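Protein argonaute (Methanocaldococcus jannaschii, PDB 5G5S) uses short single-stranded DNA guides to bind and slice complementary DNA target strands, and may defend the archaeon against invading genetic elements. Local coordinates at residues 106-111 and 142-147; 151-156 and 292-297. All coordinates share one frame; numbering follows the deposited sequence.

Contact 1 of 2, residues 106-111 and 142-147; sequences GYLKSV and YEVKKH
OH of Tyr-142 hydrogen-bonds to OE2 of Glu-115 while the aliphatic chain of Lys-109 packs against it. The motif is a helix packed against an antiparallel sheet: residues 106-111 of helix 97-111, from the N-terminal domain, face strand 134-147. The backbones stay well apart, with the CA atoms of Leu-108 and Val-144 9.4 Å from each other.

The other touching pair, Leu-108 with Val-144, is apolar. Its closest approach, CD2 of Leu-108 to CG1 of Val-144 at 4.3 Å, is doubtful, because the valine was modelled in two conformers and the distance belongs to one of them.

Tyr-142 spans the separation from Lys-109, whose CA is 9.9 Å from the CA of Tyr-142. A chi1 of 71° sets the tyrosine CG between the backbone N and the carbonyl carbon, and the ring reaches toward the helix with its hydroxyl leading. Arg-105, one turn back from Lys-109, makes a cation-pi contact with this ring and a hydrogen bond to the tyrosine's carbonyl oxygen. Lys-109 interacts with guide DNA; its chain stays extended beyond CG and its end leads away from the strand, which is consistent with that role. The side chains of Lys-109 and Tyr-142 cross at about a right angle, CB of Lys-109 coming to 3.4 Å from OH of Tyr-142, with CG and CD of the lysine following close by.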
loop_
_atom_site.group_PDB
_atom_site.type_symbol
_atom_site.label_atom_id
_atom_site.label_comp_id
_atom_site.label_asym_id
_atom_site.label_seq_id
_atom_site.Cartn_x
_atom_site.Cartn_y
_atom_site.Cartn_z
ATOM N N GLY A 106 17.577 20.230 8.834
ATOM C CA GLY A 106 17.757 21.486 8.117
ATOM C C GLY A 106 19.152 22.065 8.283
ATOM O O GLY A 106 19.707 22.645 7.346
ATOM N N TYR A 107 19.734 21.899 9.478
ATOM C CA TYR A 107 21.086 22.370 9.785
ATOM C C TYR A 107 22.098 21.598 8.937
ATOM O O TYR A 107 22.915 22.200 8.245
ATOM C CB TYR A 107 21.375 22.232 11.291
ATOM C CG TYR A 107 22.683 22.842 11.737
ATOM C CD1 TYR A 107 22.867 24.223 11.741
ATOM C CD2 TYR A 107 23.715 22.046 12.225
ATOM C CE1 TYR A 107 24.062 24.794 12.180
ATOM C CE2 TYR A 107 24.907 22.606 12.687
ATOM C CZ TYR A 107 25.080 23.981 12.655
ATOM O OH TYR A 107 26.251 24.542 13.113
ATOM N N LEU A 108 21.981 20.267 8.952
ATOM C CA LEU A 108 22.792 19.319 8.187
ATOM C C LEU A 108 22.657 19.571 6.672
ATOM O O LEU A 108 23.650 19.490 5.953
ATOM C CB LEU A 108 22.320 17.892 8.534
ATOM C CG LEU A 108 23.290 16.932 9.230
ATOM C CD1 LEU A 108 24.256 17.646 10.159
ATOM C CD2 LEU A 108 22.533 15.828 9.964
ATOM N N LYS A 109 21.441 19.900 6.200
ATOM C CA LYS A 109 21.160 20.167 4.789
ATOM C C LYS A 109 21.672 21.542 4.330
ATOM O O LYS A 109 22.460 21.614 3.382
ATOM C CB LYS A 109 19.649 20.016 4.483
ATOM C CG LYS A 109 19.267 20.382 3.053
ATOM C CD LYS A 109 17.784 20.219 2.790
ATOM C CE LYS A 109 17.432 20.465 1.341
ATOM N NZ LYS A 109 15.998 20.186 1.073
ATOM N N SER A 110 21.174 22.624 4.961
ATOM C CA SER A 110 21.489 23.995 4.573
ATOM C C SER A 110 22.894 24.489 4.925
ATOM O O SER A 110 23.574 25.050 4.065
ATOM C CB SER A 110 20.418 24.956 5.076
ATOM O OG SER A 110 20.470 26.177 4.358
ATOM N N VAL A 111 23.322 24.293 6.176
ATOM C CA VAL A 111 24.619 24.765 6.655
ATOM C C VAL A 111 25.748 23.811 6.286
ATOM O O VAL A 111 26.767 24.258 5.753
ATOM C CB VAL A 111 24.583 25.090 8.175
ATOM C CG1 VAL A 111 25.904 25.682 8.668
ATOM C CG2 VAL A 111 23.437 26.029 8.496
ATOM N N TYR A 142 17.682 10.516 3.542
ATOM C CA TYR A 142 18.054 10.726 4.929
ATOM C C TYR A 142 16.998 11.469 5.730
ATOM O O TYR A 142 16.212 12.247 5.189
ATOM C CB TYR A 142 19.434 11.409 5.023
ATOM C CG TYR A 142 19.400 12.854 4.583
ATOM C CD1 TYR A 142 19.350 13.193 3.231
ATOM C CD2 TYR A 142 19.379 13.887 5.515
ATOM C CE1 TYR A 142 19.217 14.517 2.824
ATOM C CE2 TYR A 142 19.259 15.216 5.120
ATOM C CZ TYR A 142 19.199 15.528 3.771
ATOM O OH TYR A 142 19.123 16.841 3.381
ATOM N N GLU A 143 17.017 11.229 7.039
ATOM C CA GLU A 143 16.146 11.824 8.043
ATOM C C GLU A 143 16.902 11.823 9.358
ATOM O O GLU A 143 17.827 11.028 9.528
ATOM C CB GLU A 143 14.919 10.921 8.206
ATOM C CG GLU A 143 13.620 11.651 8.466
ATOM C CD GLU A 143 12.426 10.715 8.450
ATOM O OE1 GLU A 143 12.463 9.694 9.175
ATOM O OE2 GLU A 143 11.467 10.985 7.691
ATOM N N VAL A 144 16.524 12.702 10.292
ATOM C CA VAL A 144 17.125 12.697 11.625
ATOM C C VAL A 144 16.096 12.341 12.691
ATOM O O VAL A 144 14.929 12.713 12.575
ATOM C CB VAL A 144 18.199 13.771 12.000
ATOM C CG1 VAL A 144 18.482 14.732 10.864
ATOM C CG2 VAL A 144 17.897 14.507 13.303
ATOM N N LYS A 145 16.514 11.532 13.667
ATOM C CA LYS A 145 15.654 11.044 14.740
ATOM C C LYS A 145 16.274 11.267 16.082
ATOM O O LYS A 145 17.468 11.014 16.258
ATOM C CB LYS A 145 15.287 9.558 14.539
ATOM C CG LYS A 145 14.265 9.284 13.410
ATOM C CD LYS A 145 12.864 9.910 13.611
ATOM C CE LYS A 145 12.177 9.481 14.886
ATOM N NZ LYS A 145 10.985 10.319 15.172
ATOM N N LYS A 146 15.477 11.774 17.036
ATOM C CA LYS A 146 15.940 11.959 18.394
ATOM C C LYS A 146 15.501 10.732 19.171
ATOM O O LYS A 146 14.316 10.406 19.193
ATOM C CB LYS A 146 15.433 13.259 19.039
ATOM C CG LYS A 146 16.302 13.630 20.246
ATOM C CD LYS A 146 15.783 14.817 21.045
ATOM C CE LYS A 146 16.707 15.083 22.202
ATOM N NZ LYS A 146 16.130 16.030 23.184
ATOM N N HIS A 147 16.475 9.981 19.657
ATOM C CA HIS A 147 16.239 8.807 20.479
ATOM C C HIS A 147 17.024 9.121 21.738
ATOM O O HIS A 147 18.205 9.467 21.651
ATOM C CB HIS A 147 16.741 7.538 19.809
ATOM C CG HIS A 147 16.334 6.287 20.518
ATOM N ND1 HIS A 147 15.022 5.882 20.611
ATOM C CD2 HIS A 147 17.064 5.354 21.169
ATOM C CE1 HIS A 147 14.960 4.754 21.293
ATOM N NE2 HIS A 147 16.186 4.412 21.641
#

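Contact 2 of 2, residues 151-156 and 292-297; sequences YYLILN and KKLRFI. With MG (magnesium ion), chain B.
Leu-153 and Ile-297 make the tight part of this contact, CB of the leucine lying 3.8 Å from CG2 of the isoleucine. The two neighbouring methyl contacts are slightly wider. CD1 of Ile-297 ends 4.1 Å from CD2 of Leu-155, the two side chains meeting at a slant, while CD2 of Leu-153 meets CD2 of Leu-294 at 4.1 Å, methyl against methyl, with the side chains crossing at about a right angle. With chi1 of Ile-297 at 62°, CG1 lies between the backbone N and the carbonyl carbon and CG2 anti to the carbonyl carbon, which directs CG2 at Leu-153 and CD1 at Leu-155.

What presents these residues to strand 150-163 is a type I beta turn, Leu-294 to Ile-297, just beyond helix 280-293. A magnesium ion clamps it, bound by the carbonyl oxygens of Leu-294 at 2.5 Å and Ile-297 at 2.4 Å; Ala-291 O and Asn-299 OD1 complete the protein ligands. The two turn ends that hold the metal thus also supply the apolar side chains facing the sheet.

Toward solvent the turn is much looser. Lys-292 and Arg-295 are exposed, and Lys-293 is modelled no further than CB. NE of Arg-295 forms a salt bridge with Glu-117, and CE1 of Phe-296 sits 3.4 Å above the plane of the Arg-295 guanidinium, over its centre.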
loop_
_atom_site.group_PDB
_atom_site.type_symbol
_atom_site.label_atom_id
_atom_site.label_comp_id
_atom_site.label_asym_id
_atom_site.label_seq_id
_atom_site.Cartn_x
_atom_site.Cartn_y
_atom_site.Cartn_z
ATOM N N TYR A 151 20.783 12.422 18.672
ATOM C CA TYR A 151 20.291 12.555 17.303
ATOM C C TYR A 151 20.987 11.561 16.409
ATOM O O TYR A 151 22.215 11.439 16.437
ATOM C CB TYR A 151 20.452 13.993 16.780
ATOM C CG TYR A 151 19.657 14.984 17.596
ATOM C CD1 TYR A 151 18.325 15.253 17.296
ATOM C CD2 TYR A 151 20.212 15.597 18.718
ATOM C CE1 TYR A 151 17.576 16.138 18.067
ATOM C CE2 TYR A 151 19.469 16.475 19.504
ATOM C CZ TYR A 151 18.150 16.741 19.175
ATOM O OH TYR A 151 17.406 17.591 19.944
ATOM N N TYR A 152 20.184 10.826 15.642
ATOM C CA TYR A 152 20.626 9.786 14.726
ATOM C C TYR A 152 20.232 10.138 13.343
ATOM O O TYR A 152 19.132 10.632 13.133
ATOM C CB TYR A 152 19.986 8.428 15.106
ATOM C CG TYR A 152 20.449 7.916 16.454
ATOM C CD1 TYR A 152 19.847 8.354 17.636
ATOM C CD2 TYR A 152 21.512 7.022 16.556
ATOM C CE1 TYR A 152 20.281 7.900 18.879
ATOM C CE2 TYR A 152 21.982 6.593 17.796
ATOM C CZ TYR A 152 21.360 7.028 18.955
ATOM O OH TYR A 152 21.813 6.579 20.174
ATOM N N LEU A 153 21.104 9.875 12.383
ATOM C CA LEU A 153 20.741 10.060 10.989
ATOM C C LEU A 153 20.279 8.710 10.470
ATOM O O LEU A 153 20.984 7.713 10.639
ATOM C CB LEU A 153 21.882 10.627 10.116
ATOM C CG LEU A 153 21.428 11.106 8.709
ATOM C CD1 LEU A 153 20.891 12.538 8.741
ATOM C CD2 LEU A 153 22.544 10.987 7.694
ATOM N N ILE A 154 19.068 8.669 9.893
ATOM C CA ILE A 154 18.513 7.472 9.259
ATOM C C ILE A 154 19.047 7.554 7.835
ATOM O O ILE A 154 18.842 8.561 7.156
ATOM C CB ILE A 154 16.953 7.391 9.334
ATOM C CG1 ILE A 154 16.400 7.657 10.762
ATOM C CG2 ILE A 154 16.405 6.090 8.737
ATOM C CD1 ILE A 154 17.026 6.850 11.929
ATOM N N LEU A 155 19.816 6.550 7.426
ATOM C CA LEU A 155 20.452 6.532 6.115
ATOM C C LEU A 155 19.963 5.349 5.272
ATOM O O LEU A 155 20.118 4.192 5.659
ATOM C CB LEU A 155 21.981 6.535 6.295
ATOM C CG LEU A 155 22.848 7.042 5.145
ATOM C CD1 LEU A 155 22.488 8.476 4.750
ATOM C CD2 LEU A 155 24.316 6.976 5.540
ATOM N N ASN A 156 19.318 5.661 4.144
ATOM C CA ASN A 156 18.767 4.657 3.251
ATOM C C ASN A 156 19.343 4.788 1.854
ATOM O O ASN A 156 19.501 5.894 1.352
ATOM C CB ASN A 156 17.241 4.759 3.213
ATOM C CG ASN A 156 16.534 3.477 2.851
ATOM O OD1 ASN A 156 17.051 2.373 3.048
ATOM N ND2 ASN A 156 15.309 3.599 2.348
ATOM N N LYS A 292 30.641 5.210 6.750
ATOM C CA LYS A 292 32.090 5.286 6.935
ATOM C C LYS A 292 32.715 6.470 6.200
ATOM O O LYS A 292 33.639 7.100 6.723
ATOM C CB LYS A 292 32.758 3.972 6.510
ATOM C CG LYS A 292 32.656 2.877 7.560
ATOM C CD LYS A 292 33.221 1.565 7.050
ATOM C CE LYS A 292 32.872 0.418 7.964
ATOM N NZ LYS A 292 33.440 -0.866 7.477
ATOM N N LYS A 293 32.202 6.778 5.001
ATOM C CA LYS A 293 32.684 7.881 4.177
ATOM C C LYS A 293 32.022 9.212 4.556
ATOM O O LYS A 293 32.441 10.263 4.067
ATOM C CB LYS A 293 32.484 7.553 2.687
ATOM N N LEU A 294 30.995 9.170 5.433
ATOM C CA LEU A 294 30.271 10.356 5.877
ATOM C C LEU A 294 30.802 10.897 7.212
ATOM O O LEU A 294 30.648 10.255 8.257
ATOM C CB LEU A 294 28.748 10.102 5.899
ATOM C CG LEU A 294 27.845 11.343 5.968
ATOM C CD1 LEU A 294 27.969 12.208 4.710
ATOM C CD2 LEU A 294 26.408 10.949 6.187
ATOM N N ARG A 295 31.466 12.074 7.148
ATOM C CA ARG A 295 32.097 12.779 8.275
ATOM C C ARG A 295 31.139 13.237 9.385
ATOM O O ARG A 295 31.569 13.350 10.533
ATOM C CB ARG A 295 32.949 13.966 7.773
ATOM C CG ARG A 295 32.175 15.089 7.073
ATOM C CD ARG A 295 33.094 16.130 6.467
ATOM N NE ARG A 295 32.350 17.233 5.854
ATOM C CZ ARG A 295 32.094 18.396 6.448
ATOM N NH1 ARG A 295 32.511 18.623 7.688
ATOM N NH2 ARG A 295 31.413 19.338 5.810
ATOM N N PHE A 296 29.856 13.511 9.042
ATOM C CA PHE A 296 28.837 14.009 9.969
ATOM C C PHE A 296 28.373 13.007 11.019
ATOM O O PHE A 296 27.842 13.418 12.057
ATOM C CB PHE A 296 27.620 14.570 9.205
ATOM C CG PHE A 296 27.947 15.557 8.110
ATOM C CD1 PHE A 296 28.532 16.784 8.406
ATOM C CD2 PHE A 296 27.665 15.265 6.784
ATOM C CE1 PHE A 296 28.842 17.690 7.393
ATOM C CE2 PHE A 296 27.978 16.172 5.769
ATOM C CZ PHE A 296 28.562 17.377 6.080
ATOM N N ILE A 297 28.539 11.696 10.744
ATOM C CA ILE A 297 28.049 10.625 11.619
ATOM C C ILE A 297 29.110 9.622 12.094
ATOM O O ILE A 297 30.157 9.469 11.458
ATOM C CB ILE A 297 26.864 9.891 10.919
ATOM C CG1 ILE A 297 27.318 9.210 9.582
ATOM C CG2 ILE A 297 25.654 10.828 10.730
ATOM C CD1 ILE A 297 26.281 8.282 8.877
HETATM MG MG MG B . 31.035 8.212 9.624
#

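Contacts 1 and 2 share one sheet, their centres 10 Å apart. Strands 134-147 and 150-163 follow each other in the chain and pair antiparallel: Glu-143 O is 2.7 Å from Ile-154 N, and Lys-145 O is 2.8 Å from Tyr-152 N, both probable hydrogen bonds. Tyr-142 of contact 1 touches Leu-153 of contact 2, and Ile-114 on helix 114-122 touches Leu-108, Tyr-142 and Phe-296. Between nearest atoms, the Leu-153 side chain lies about 9 Å from that of guide-contacting Lys-109, and the Leu-108 side chain about 11 Å from the magnesium. That ion's ligands are distinct from the residues, Asp-506, Glu-543, Asp-572 and Asp-690, assigned by similarity to catalysis.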